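Local coordinates for branched-chain-amino-acid aminotransferase (Deinococcus radiodurans, PDB 3UZO), which probably catalyses the pyridoxal-phosphate-dependent transfer of amino groups between leucine, valine or isoleucine and 2-oxoglutarate in branched-chain amino acid biosynthesis, at residues A[149-154]-A[162-167]. Residues are numbered along the deposited sequence; the frame is centred on the assembly and turned at random.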
loop_
_atom_site.group_PDB
_atom_site.type_symbol
_atom_site.label_atom_id
_atom_site.label_comp_id
_atom_site.label_asym_id
_atom_site.label_seq_id
_atom_site.Cartn_x
_atom_site.Cartn_y
_atom_site.Cartn_z
ATOM N N ILE A 149 6.542 2.297 10.979
ATOM C CA ILE A 149 5.731 1.122 10.691
ATOM C C ILE A 149 4.876 0.757 11.893
ATOM O O ILE A 149 5.310 0.912 13.039
ATOM C CB ILE A 149 6.618 -0.105 10.355
ATOM C CG1 ILE A 149 7.684 -0.290 11.445
ATOM C CG2 ILE A 149 7.274 0.082 8.991
ATOM C CD1 ILE A 149 8.552 -1.521 11.279
ATOM N N GLY A 150 3.666 0.278 11.618
ATOM C CA GLY A 150 2.768 -0.145 12.677
ATOM C C GLY A 150 3.145 -1.559 13.087
ATOM O O GLY A 150 3.326 -2.431 12.227
ATOM N N VAL A 151 3.268 -1.801 14.389
ATOM C CA VAL A 151 3.645 -3.128 14.866
ATOM C C VAL A 151 2.783 -3.603 16.036
ATOM O O VAL A 151 1.807 -2.945 16.405
ATOM C CB VAL A 151 5.125 -3.159 15.286
ATOM C CG1 VAL A 151 6.011 -2.742 14.103
ATOM C CG2 VAL A 151 5.346 -2.243 16.477
ATOM N N GLY A 152 3.152 -4.746 16.613
ATOM C CA GLY A 152 2.390 -5.306 17.716
ATOM C C GLY A 152 1.326 -6.270 17.219
ATOM O O GLY A 152 0.918 -6.214 16.056
ATOM N N ASP A 153 0.867 -7.154 18.102
ATOM C CA ASP A 153 -0.150 -8.142 17.755
ATOM C C ASP A 153 -1.439 -7.530 17.210
ATOM O O ASP A 153 -1.948 -6.543 17.740
ATOM C CB ASP A 153 -0.455 -9.013 18.976
ATOM C CG ASP A 153 0.676 -9.979 19.297
ATOM O OD1 ASP A 153 0.746 -10.474 20.444
ATOM O OD2 ASP A 153 1.490 -10.254 18.393
ATOM N N ASN A 154 -1.972 -8.136 16.151
ATOM C CA ASN A 154 -3.193 -7.642 15.525
ATOM C C ASN A 154 -3.663 -8.576 14.407
ATOM O O ASN A 154 -2.878 -9.374 13.894
ATOM C CB ASN A 154 -2.927 -6.242 14.963
ATOM C CG ASN A 154 -4.098 -5.684 14.188
ATOM O OD1 ASN A 154 -4.340 -6.062 13.038
ATOM N ND2 ASN A 154 -4.837 -4.780 14.816
ATOM N N GLU A 162 1.048 -0.300 18.432
ATOM C CA GLU A 162 2.398 0.197 18.643
ATOM C C GLU A 162 3.052 0.540 17.310
ATOM O O GLU A 162 2.588 0.119 16.249
ATOM C CB GLU A 162 3.243 -0.851 19.373
ATOM C CG GLU A 162 2.660 -1.299 20.701
ATOM C CD GLU A 162 3.571 -2.257 21.440
ATOM O OE1 GLU A 162 3.098 -2.903 22.398
ATOM O OE2 GLU A 162 4.761 -2.358 21.069
ATOM N N PHE A 163 4.122 1.322 17.371
ATOM C CA PHE A 163 4.831 1.708 16.160
ATOM C C PHE A 163 6.328 1.773 16.391
ATOM O O PHE A 163 6.804 1.901 17.524
ATOM C CB PHE A 163 4.359 3.081 15.664
ATOM C CG PHE A 163 2.877 3.181 15.465
ATOM C CD1 PHE A 163 2.025 3.382 16.549
ATOM C CD2 PHE A 163 2.326 3.041 14.194
ATOM C CE1 PHE A 163 0.643 3.439 16.369
ATOM C CE2 PHE A 163 0.950 3.095 14.005
ATOM C CZ PHE A 163 0.106 3.292 15.093
ATOM N N ILE A 164 7.067 1.678 15.295
ATOM C CA ILE A 164 8.507 1.789 15.340
ATOM C C ILE A 164 8.913 2.905 14.377
ATOM O O ILE A 164 8.324 3.066 13.299
ATOM C CB ILE A 164 9.199 0.476 14.905
ATOM C CG1 ILE A 164 9.165 -0.539 16.049
ATOM C CG2 ILE A 164 10.621 0.771 14.453
ATOM C CD1 ILE A 164 9.834 -1.869 15.718
ATOM N N PHE A 165 9.888 3.698 14.796
ATOM C CA PHE A 165 10.430 4.768 13.963
ATOM C C PHE A 165 11.904 4.437 13.891
ATOM O O PHE A 165 12.551 4.258 14.925
ATOM C CB PHE A 165 10.268 6.143 14.603
ATOM C CG PHE A 165 11.134 7.210 13.970
ATOM C CD1 PHE A 165 11.124 7.410 12.591
ATOM C CD2 PHE A 165 11.936 8.038 14.758
ATOM C CE1 PHE A 165 11.891 8.416 12.005
ATOM C CE2 PHE A 165 12.709 9.052 14.181
ATOM C CZ PHE A 165 12.685 9.241 12.800
ATOM N N SER A 166 12.441 4.354 12.680
ATOM C CA SER A 166 13.848 4.015 12.530
ATOM C C SER A 166 14.487 4.810 11.409
ATOM O O SER A 166 13.807 5.263 10.483
ATOM C CB SER A 166 13.985 2.509 12.250
ATOM O OG SER A 166 15.336 2.111 12.109
ATOM N N VAL A 167 15.795 5.004 11.514
ATOM C CA VAL A 167 16.540 5.708 10.480
ATOM C C VAL A 167 17.860 4.995 10.245
ATOM O O VAL A 167 18.656 4.843 11.180
ATOM C CB VAL A 167 16.880 7.189 10.855
ATOM C CG1 VAL A 167 17.540 7.877 9.642
ATOM C CG2 VAL A 167 15.627 7.949 11.249
#
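Val151, Ile164 and Ile149 share one face of the antiparallel hairpin of strands 141-151 and 162-172, at the end next to the loop that joins them. With CG1 of Val151 anti to the carbonyl carbon (chi1 -58°), CG2 falls between the backbone N and the carbonyl carbon and reaches across the strands to CB of Glu162 at 3.8 Å. Ile149 and Ile164 run alongside each other on this face, with Ile149 CG1 3.9 Å from Ile164 CB. In the backbone between them, each N donates to the other's O. At the next hydrogen-bonded pair Val151 N gives a nearly straight 2.8 Å bond to Glu162 O, although it approaches from above the carbonyl plane; the return bond from Glu162 N to Val151 O is weak, at 3.4 Å, where the strands give way to the loop. On the other face, Gly150 has no side chain, and Phe163 CD2 comes within 3.6 Å of Gly150 CA. Arg145, which binds L-glutamate, lies further back on the strand of Ile149. In the antiparallel sheet of this class-IV aminotransferase, strand 39-45 flanks strand 162-172: its Trp44 packs edge-to-face with Phe163, and Leu41 and His43 touch Ile164. Strand 74-83 borders strand 141-151, while helix 115-128 packs against Phe165 and Val167.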